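Local coordinates for protein 6-phosphogluconate dehydrogenase, NAD-binding (PDB 3PEF) that probably reduces succinic semialdehyde to gamma-hydroxybutyrate as a member of the beta-hydroxyacid dehydrogenase family, with NADP(H) as its cofactor, at residues S95-P99 with K239-L243; L234-Q238 with F265-R269. The protein carries 2 engineered substitutions. One frame throughout, in Å; residues are numbered along the deposited sequence.

How the interactions relate
Interactions 1 and 2 follow one another on helix 234-251, their centres about 13 Å apart, and both reach NADP. In interaction 1, residues 239-243 of this helix meet the Rossmann-domain loop 95-99 beside the nicotinamide ribose. In interaction 2, the immediately preceding residues 234-238 lean on helix 256-270 within the C-terminal domain and send His236 to the pyrophosphate on the side away from that helix. The two contacts also touch directly: Leu241 CD2 of interaction 1 lies 3.3 Å from Phe265 CD1 of interaction 2. The first turns of helix 234-251 therefore face the cofactor through His236 and Lys239 and a helix of their own domain on another side.

Interaction 1. Residues S95-P99 with K239-L243. With NAP (NADP nicotinamide-adenine-dinucleotide phosphate), chain I.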
loop_
_atom_site.group_PDB
_atom_site.type_symbol
_atom_site.label_atom_id
_atom_site.label_comp_id
_atom_site.label_asym_id
_atom_site.label_seq_id
_atom_site.Cartn_x
_atom_site.Cartn_y
_atom_site.Cartn_z
ATOM N N SER A 95 15.200 -12.697 -22.552
ATOM C CA SER A 95 13.976 -12.013 -22.140
ATOM C C SER A 95 13.811 -11.982 -20.624
ATOM O O SER A 95 14.184 -12.925 -19.936
ATOM C CB SER A 95 12.759 -12.720 -22.740
ATOM O OG SER A 95 12.951 -12.985 -24.119
ATOM N N THR A 96 13.205 -10.920 -20.104
ATOM C CA THR A 96 12.823 -10.903 -18.695
ATOM C C THR A 96 11.511 -11.633 -18.508
ATOM O O THR A 96 10.453 -11.214 -19.005
ATOM C CB THR A 96 12.688 -9.496 -18.141
ATOM O OG1 THR A 96 13.914 -8.801 -18.372
ATOM C CG2 THR A 96 12.403 -9.552 -16.624
ATOM N N VAL A 97 11.595 -12.730 -17.768
ATOM C CA VAL A 97 10.523 -13.702 -17.686
ATOM C C VAL A 97 10.597 -14.320 -16.297
ATOM O O VAL A 97 11.594 -14.137 -15.597
ATOM C CB VAL A 97 10.775 -14.748 -18.774
ATOM C CG1 VAL A 97 10.349 -16.099 -18.354
ATOM C CG2 VAL A 97 10.163 -14.287 -20.133
ATOM N N ASP A 98 9.546 -15.010 -15.871
ATOM C CA ASP A 98 9.565 -15.630 -14.547
ATOM C C ASP A 98 10.337 -16.936 -14.612
ATOM O O ASP A 98 10.443 -17.542 -15.679
ATOM C CB ASP A 98 8.148 -15.886 -14.039
ATOM C CG ASP A 98 7.341 -16.767 -14.977
ATOM O OD1 ASP A 98 7.070 -16.340 -16.121
ATOM O OD2 ASP A 98 6.981 -17.886 -14.575
ATOM N N PRO A 99 10.878 -17.375 -13.468
ATOM C CA PRO A 99 11.657 -18.618 -13.415
ATOM C C PRO A 99 10.919 -19.798 -14.037
ATOM O O PRO A 99 11.534 -20.588 -14.742
ATOM C CB PRO A 99 11.819 -18.875 -11.908
ATOM C CG PRO A 99 11.646 -17.557 -11.267
ATOM C CD PRO A 99 10.709 -16.762 -12.142
ATOM N N LYS A 239 5.262 -5.006 -16.030
ATOM C CA LYS A 239 5.276 -6.451 -16.205
ATOM C C LYS A 239 6.302 -7.083 -15.244
ATOM O O LYS A 239 6.050 -8.129 -14.653
ATOM C CB LYS A 239 5.602 -6.813 -17.669
ATOM C CG LYS A 239 5.881 -8.310 -17.913
ATOM C CD LYS A 239 7.373 -8.655 -17.870
ATOM C CE LYS A 239 8.135 -7.942 -18.967
ATOM N NZ LYS A 239 9.581 -8.291 -19.025
ATOM N N ASP A 240 7.452 -6.437 -15.088
ATOM C CA ASP A 240 8.491 -6.946 -14.192
ATOM C C ASP A 240 8.011 -6.931 -12.742
ATOM O O ASP A 240 8.234 -7.881 -12.004
ATOM C CB ASP A 240 9.795 -6.152 -14.333
ATOM C CG ASP A 240 10.559 -6.477 -15.627
ATOM O OD1 ASP A 240 10.138 -7.363 -16.414
ATOM O OD2 ASP A 240 11.598 -5.825 -15.861
ATOM N N LEU A 241 7.334 -5.860 -12.345
ATOM C CA LEU A 241 6.784 -5.763 -11.000
ATOM C C LEU A 241 5.703 -6.837 -10.793
ATOM O O LEU A 241 5.641 -7.494 -9.755
ATOM C CB LEU A 241 6.219 -4.361 -10.781
ATOM C CG LEU A 241 6.999 -3.299 -9.989
ATOM C CD1 LEU A 241 8.445 -3.696 -9.628
ATOM C CD2 LEU A 241 6.953 -1.944 -10.681
ATOM N N ARG A 242 4.851 -7.014 -11.794
ATOM C CA ARG A 242 3.870 -8.097 -11.786
ATOM C C ARG A 242 4.558 -9.419 -11.480
ATOM O O ARG A 242 4.147 -10.160 -10.594
ATOM C CB ARG A 242 3.211 -8.169 -13.160
ATOM C CG ARG A 242 2.186 -9.276 -13.392
ATOM C CD ARG A 242 1.358 -8.861 -14.632
ATOM N NE ARG A 242 2.072 -9.168 -15.837
ATOM C CZ ARG A 242 2.060 -8.482 -16.981
ATOM N NH1 ARG A 242 2.797 -8.945 -17.969
ATOM N NH2 ARG A 242 1.359 -7.363 -17.162
ATOM N N LEU A 243 5.626 -9.704 -12.211
ATOM C CA LEU A 243 6.314 -10.980 -12.060
ATOM C C LEU A 243 7.024 -11.140 -10.723
ATOM O O LEU A 243 7.114 -12.260 -10.197
ATOM C CB LEU A 243 7.302 -11.195 -13.208
ATOM C CG LEU A 243 6.682 -11.296 -14.602
ATOM C CD1 LEU A 243 7.825 -11.432 -15.590
ATOM C CD2 LEU A 243 5.696 -12.480 -14.716
HETATM P PA NAP I . 10.358 -3.811 -26.930
HETATM O O1A NAP I . 8.925 -3.521 -26.705
HETATM O O2A NAP I . 11.099 -2.777 -27.676
HETATM O O5B NAP I . 10.523 -5.217 -27.680
HETATM C C5B NAP I . 9.667 -6.288 -27.391
HETATM C C4B NAP I . 9.996 -7.389 -28.384
HETATM O O4B NAP I . 9.179 -8.504 -28.098
HETATM C C3B NAP I . 9.672 -6.964 -29.813
HETATM O O3B NAP I . 10.652 -7.569 -30.624
HETATM C C2B NAP I . 8.333 -7.628 -30.059
HETATM O O2B NAP I . 8.045 -7.909 -31.404
HETATM C C1B NAP I . 8.544 -8.916 -29.285
HETATM N N9A NAP I . 7.266 -9.594 -29.026
HETATM C C8A NAP I . 6.277 -9.176 -28.170
HETATM N N7A NAP I . 5.262 -10.068 -28.230
HETATM C C5A NAP I . 5.587 -11.031 -29.115
HETATM C C6A NAP I . 4.915 -12.170 -29.528
HETATM N N6A NAP I . 3.716 -12.448 -29.034
HETATM N N1A NAP I . 5.493 -12.989 -30.460
HETATM C C2A NAP I . 6.745 -12.687 -30.970
HETATM N N3A NAP I . 7.414 -11.554 -30.546
HETATM C C4A NAP I . 6.843 -10.747 -29.627
HETATM O O3 NAP I . 11.006 -4.002 -25.489
HETATM P PN NAP I . 12.510 -4.246 -25.058
HETATM O O1N NAP I . 12.902 -3.227 -24.070
HETATM O O2N NAP I . 13.376 -4.468 -26.234
HETATM O O5D NAP I . 12.181 -5.629 -24.301
HETATM C C5D NAP I . 12.806 -6.855 -24.571
HETATM C C4D NAP I . 13.045 -7.531 -23.221
HETATM O O4D NAP I . 14.121 -6.947 -22.526
HETATM C C3D NAP I . 11.866 -7.361 -22.285
HETATM O O3D NAP I . 11.761 -8.588 -21.594
HETATM C C2D NAP I . 12.276 -6.232 -21.352
HETATM O O2D NAP I . 11.639 -6.361 -20.112
HETATM C C1D NAP I . 13.750 -6.524 -21.228
HETATM N N1N NAP I . 14.651 -5.417 -20.841
HETATM C C2N NAP I . 14.432 -4.146 -21.284
HETATM C C3N NAP I . 15.319 -3.123 -20.955
HETATM C C7N NAP I . 15.101 -1.739 -21.488
HETATM O O7N NAP I . 15.702 -0.701 -20.794
HETATM N N7N NAP I . 14.347 -1.482 -22.570
HETATM C C4N NAP I . 16.445 -3.390 -20.168
HETATM C C5N NAP I . 16.673 -4.698 -19.747
HETATM C C6N NAP I . 15.781 -5.710 -20.101
HETATM P P2B NAP I . 7.421 -6.772 -32.391
HETATM O O1X NAP I . 6.770 -7.541 -33.531
HETATM O O2X NAP I . 6.418 -5.972 -31.624
HETATM O O3X NAP I . 8.518 -5.867 -32.878
HETATM O O HOH W 1 13.190 -5.988 -17.914
#
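The side chains of Asp240 and Thr96 cross at about a right angle, the carboxylate oxygen Asp240 OD1 lying 3.2 Å from Thr96 CG2. Further along the helix, the guanidinium of Arg242 has Lys239 CA above the centre of one face. With chi1 at -55°, Thr96 holds CG2 anti to its backbone N, against Asp240, and keeps OG1 on the ribose side. Lys239 carries the polar link: its chain bends at chi2 and chi3, bringing NZ to a hydrogen bond with Thr96 O (3.1 Å), the donor tilted 34° from the carbonyl plane. Lys239 NZ also forms a salt bridge with Asp240 OD1 (2.8 Å). A further hydrogen bond, of 3.0 Å, runs from Lys239 NZ to NADP O2D. This is the cleft between the Rossmann domain, whose loop follows strand 90-93, and the helical C-terminal domain; the nicotinamide ribose bridges the two. Thr96 N donates to NADP O3D (3.1 Å), while a water joins Thr96 OG1, Asp240 OD2 and O2D. Lys171, predicted to be catalytic, touches Thr96 from helix 166-194. One turn on from Lys239, Leu243 CD1 rests on the backbone of the loop, 4.0 Å from Asp98 N. Asp98 is the N-cap of helix 99-111, its side chain capping a backbone N there; OD1 also hydrogen-bonds Thr101 OG1.

Interaction 2. Residues L234-Q238 with F265-R269; sequences LKHMQ and FKGAR. With NAP (NADP nicotinamide-adenine-dinucleotide phosphate), chain I.
Leu234 enters a hollow formed by Phe265, Ala268 and Arg269. Its CG meets the edge of the Phe265 ring, CD1 presses on Ala268 CB at 3.5 Å, and CD2 lies 3.7 Å from Arg269 CG. Met237 fills the next position: its CG sits over the ring centre of Phe265, a CH-pi contact 3.8 Å from the centroid, with SD further out above the same face. Gln238, with CG anti to its backbone N (chi1 -166°), runs past Phe265 CB, and its amide rests against Lys266 CG. Its OE1 meets the guanidinium edge of Arg269, 2.9 Å from NH1, although the placement of NH1 is less certain; Lys235 CB lies over one guanidinium face. With an alanine here instead of Arg269, Gln238 OE1 would probably lose this donor and a gap would open beside Leu234 and Lys235. On the far side of the helix, His236 NE2 gives a nearly straight bond (2.9 Å, 177°) to NADP O1A, gripping the pyrophosphate. Gln238 NE2 hydrogen-bonds Asn262 OD1 of its own chain and Asp249 OD1 of the second subunit; Phe232 also touches Met237. Helices 234-251 and 256-270 are successive and roughly antiparallel, their segments here at 148° with axes 9.3 Å apart; the cofactor lies on the His236 side, the loop residues Phe278 and Ile281 pack on Met237 and Phe265, and the second subunit is reached through Gln238.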
loop_
_atom_site.group_PDB
_atom_site.type_symbol
_atom_site.label_atom_id
_atom_site.label_comp_id
_atom_site.label_asym_id
_atom_site.label_seq_id
_atom_site.Cartn_x
_atom_site.Cartn_y
_atom_site.Cartn_z
ATOM N N LEU A 234 7.518 1.690 -20.091
ATOM C CA LEU A 234 6.783 1.629 -18.841
ATOM C C LEU A 234 5.957 0.342 -18.709
ATOM O O LEU A 234 5.894 -0.246 -17.630
ATOM C CB LEU A 234 5.932 2.890 -18.641
ATOM C CG LEU A 234 5.295 3.079 -17.257
ATOM C CD1 LEU A 234 5.079 4.554 -16.896
ATOM C CD2 LEU A 234 3.987 2.297 -17.159
ATOM N N LYS A 235 5.355 -0.119 -19.799
ATOM C CA LYS A 235 4.594 -1.368 -19.734
ATOM C C LYS A 235 5.483 -2.537 -19.294
ATOM O O LYS A 235 5.019 -3.442 -18.595
ATOM C CB LYS A 235 3.918 -1.682 -21.073
ATOM C CG LYS A 235 4.892 -1.875 -22.244
ATOM C CD LYS A 235 4.131 -1.940 -23.595
ATOM C CE LYS A 235 5.121 -2.188 -24.760
ATOM N NZ LYS A 235 4.475 -2.138 -26.103
ATOM N N HIS A 236 6.759 -2.517 -19.696
ATOM C CA HIS A 236 7.685 -3.590 -19.318
ATOM C C HIS A 236 8.107 -3.504 -17.855
ATOM O O HIS A 236 8.291 -4.544 -17.199
ATOM C CB HIS A 236 8.913 -3.658 -20.239
ATOM C CG HIS A 236 8.567 -3.905 -21.677
ATOM N ND1 HIS A 236 7.496 -4.687 -22.060
ATOM C CD2 HIS A 236 9.142 -3.471 -22.821
ATOM C CE1 HIS A 236 7.422 -4.717 -23.378
ATOM N NE2 HIS A 236 8.417 -3.997 -23.866
ATOM N N MET A 237 8.298 -2.288 -17.351
ATOM C CA MET A 237 8.577 -2.104 -15.910
ATOM C C MET A 237 7.432 -2.721 -15.118
ATOM O O MET A 237 7.638 -3.460 -14.144
ATOM C CB MET A 237 8.705 -0.615 -15.553
ATOM C CG MET A 237 8.861 -0.326 -14.055
ATOM S SD MET A 237 10.488 -0.802 -13.379
ATOM C CE MET A 237 10.220 -2.459 -12.844
ATOM N N GLN A 238 6.212 -2.427 -15.546
ATOM C CA GLN A 238 5.037 -2.910 -14.811
ATOM C C GLN A 238 4.945 -4.436 -14.869
ATOM O O GLN A 238 4.573 -5.072 -13.894
ATOM C CB GLN A 238 3.749 -2.267 -15.355
ATOM C CG GLN A 238 2.518 -2.448 -14.452
ATOM C CD GLN A 238 1.720 -3.695 -14.793
ATOM O OE1 GLN A 238 1.269 -3.862 -15.919
ATOM N NE2 GLN A 238 1.541 -4.569 -13.822
ATOM N N PHE A 265 2.390 1.723 -11.146
ATOM C CA PHE A 265 2.767 1.588 -12.554
ATOM C C PHE A 265 1.569 1.206 -13.414
ATOM O O PHE A 265 1.451 1.661 -14.559
ATOM C CB PHE A 265 3.954 0.648 -12.739
ATOM C CG PHE A 265 5.277 1.332 -12.520
ATOM C CD1 PHE A 265 5.968 1.176 -11.332
ATOM C CD2 PHE A 265 5.802 2.183 -13.494
ATOM C CE1 PHE A 265 7.189 1.821 -11.126
ATOM C CE2 PHE A 265 7.016 2.843 -13.295
ATOM C CZ PHE A 265 7.711 2.659 -12.106
ATOM N N LYS A 266 0.672 0.398 -12.855
ATOM C CA LYS A 266 -0.575 0.072 -13.555
ATOM C C LYS A 266 -1.376 1.335 -13.818
ATOM O O LYS A 266 -2.020 1.472 -14.867
ATOM C CB LYS A 266 -1.435 -0.913 -12.756
ATOM C CG LYS A 266 -0.958 -2.371 -12.753
ATOM C CD LYS A 266 -1.829 -3.218 -11.799
ATOM C CE LYS A 266 -1.283 -4.634 -11.641
ATOM N NZ LYS A 266 -2.124 -5.492 -10.711
ATOM N N GLY A 267 -1.350 2.249 -12.854
ATOM C CA GLY A 267 -2.063 3.503 -12.998
ATOM C C GLY A 267 -1.487 4.290 -14.162
ATOM O O GLY A 267 -2.222 4.860 -14.981
ATOM N N ALA A 268 -0.163 4.323 -14.240
ATOM C CA ALA A 268 0.493 4.977 -15.360
ATOM C C ALA A 268 0.122 4.333 -16.698
ATOM O O ALA A 268 -0.044 5.038 -17.689
ATOM C CB ALA A 268 2.018 5.018 -15.169
ATOM N N ARG A 269 -0.008 3.009 -16.750
ATOM C CA ARG A 269 -0.434 2.375 -18.008
ATOM C C ARG A 269 -1.828 2.817 -18.378
ATOM O O ARG A 269 -2.124 3.026 -19.555
ATOM C CB ARG A 269 -0.433 0.850 -17.926
ATOM C CG ARG A 269 0.927 0.239 -17.815
ATOM C CD ARG A 269 0.836 -1.254 -17.914
ATOM N NE ARG A 269 0.590 -1.686 -19.285
ATOM C CZ ARG A 269 0.634 -2.957 -19.670
ATOM N NH1 ARG A 269 0.922 -3.906 -18.784
ATOM N NH2 ARG A 269 0.409 -3.286 -20.932
HETATM P PA NAP I . 10.358 -3.811 -26.930
HETATM O O1A NAP I . 8.925 -3.521 -26.705
HETATM O O2A NAP I . 11.099 -2.777 -27.676
HETATM O O5B NAP I . 10.523 -5.217 -27.680
HETATM C C5B NAP I . 9.667 -6.288 -27.391
HETATM C C4B NAP I . 9.996 -7.389 -28.384
HETATM O O4B NAP I . 9.179 -8.504 -28.098
HETATM C C3B NAP I . 9.672 -6.964 -29.813
HETATM O O3B NAP I . 10.652 -7.569 -30.624
HETATM C C2B NAP I . 8.333 -7.628 -30.059
HETATM O O2B NAP I . 8.045 -7.909 -31.404
HETATM C C1B NAP I . 8.544 -8.916 -29.285
HETATM N N9A NAP I . 7.266 -9.594 -29.026
HETATM C C8A NAP I . 6.277 -9.176 -28.170
HETATM N N7A NAP I . 5.262 -10.068 -28.230
HETATM C C5A NAP I . 5.587 -11.031 -29.115
HETATM C C6A NAP I . 4.915 -12.170 -29.528
HETATM N N6A NAP I . 3.716 -12.448 -29.034
HETATM N N1A NAP I . 5.493 -12.989 -30.460
HETATM C C2A NAP I . 6.745 -12.687 -30.970
HETATM N N3A NAP I . 7.414 -11.554 -30.546
HETATM C C4A NAP I . 6.843 -10.747 -29.627
HETATM O O3 NAP I . 11.006 -4.002 -25.489
HETATM P PN NAP I . 12.510 -4.246 -25.058
HETATM O O1N NAP I . 12.902 -3.227 -24.070
HETATM O O2N NAP I . 13.376 -4.468 -26.234
HETATM O O5D NAP I . 12.181 -5.629 -24.301
HETATM C C5D NAP I . 12.806 -6.855 -24.571
HETATM C C4D NAP I . 13.045 -7.531 -23.221
HETATM O O4D NAP I . 14.121 -6.947 -22.526
HETATM C C3D NAP I . 11.866 -7.361 -22.285
HETATM O O3D NAP I . 11.761 -8.588 -21.594
HETATM C C2D NAP I . 12.276 -6.232 -21.352
HETATM O O2D NAP I . 11.639 -6.361 -20.112
HETATM C C1D NAP I . 13.750 -6.524 -21.228
HETATM N N1N NAP I . 14.651 -5.417 -20.841
HETATM C C2N NAP I . 14.432 -4.146 -21.284
HETATM C C3N NAP I . 15.319 -3.123 -20.955
HETATM C C7N NAP I . 15.101 -1.739 -21.488
HETATM O O7N NAP I . 15.702 -0.701 -20.794
HETATM N N7N NAP I . 14.347 -1.482 -22.570
HETATM C C4N NAP I . 16.445 -3.390 -20.168
HETATM C C5N NAP I . 16.673 -4.698 -19.747
HETATM C C6N NAP I . 15.781 -5.710 -20.101
HETATM P P2B NAP I . 7.421 -6.772 -32.391
HETATM O O1X NAP I . 6.770 -7.541 -33.531
HETATM O O2X NAP I . 6.418 -5.972 -31.624
HETATM O O3X NAP I . 8.518 -5.867 -32.878
#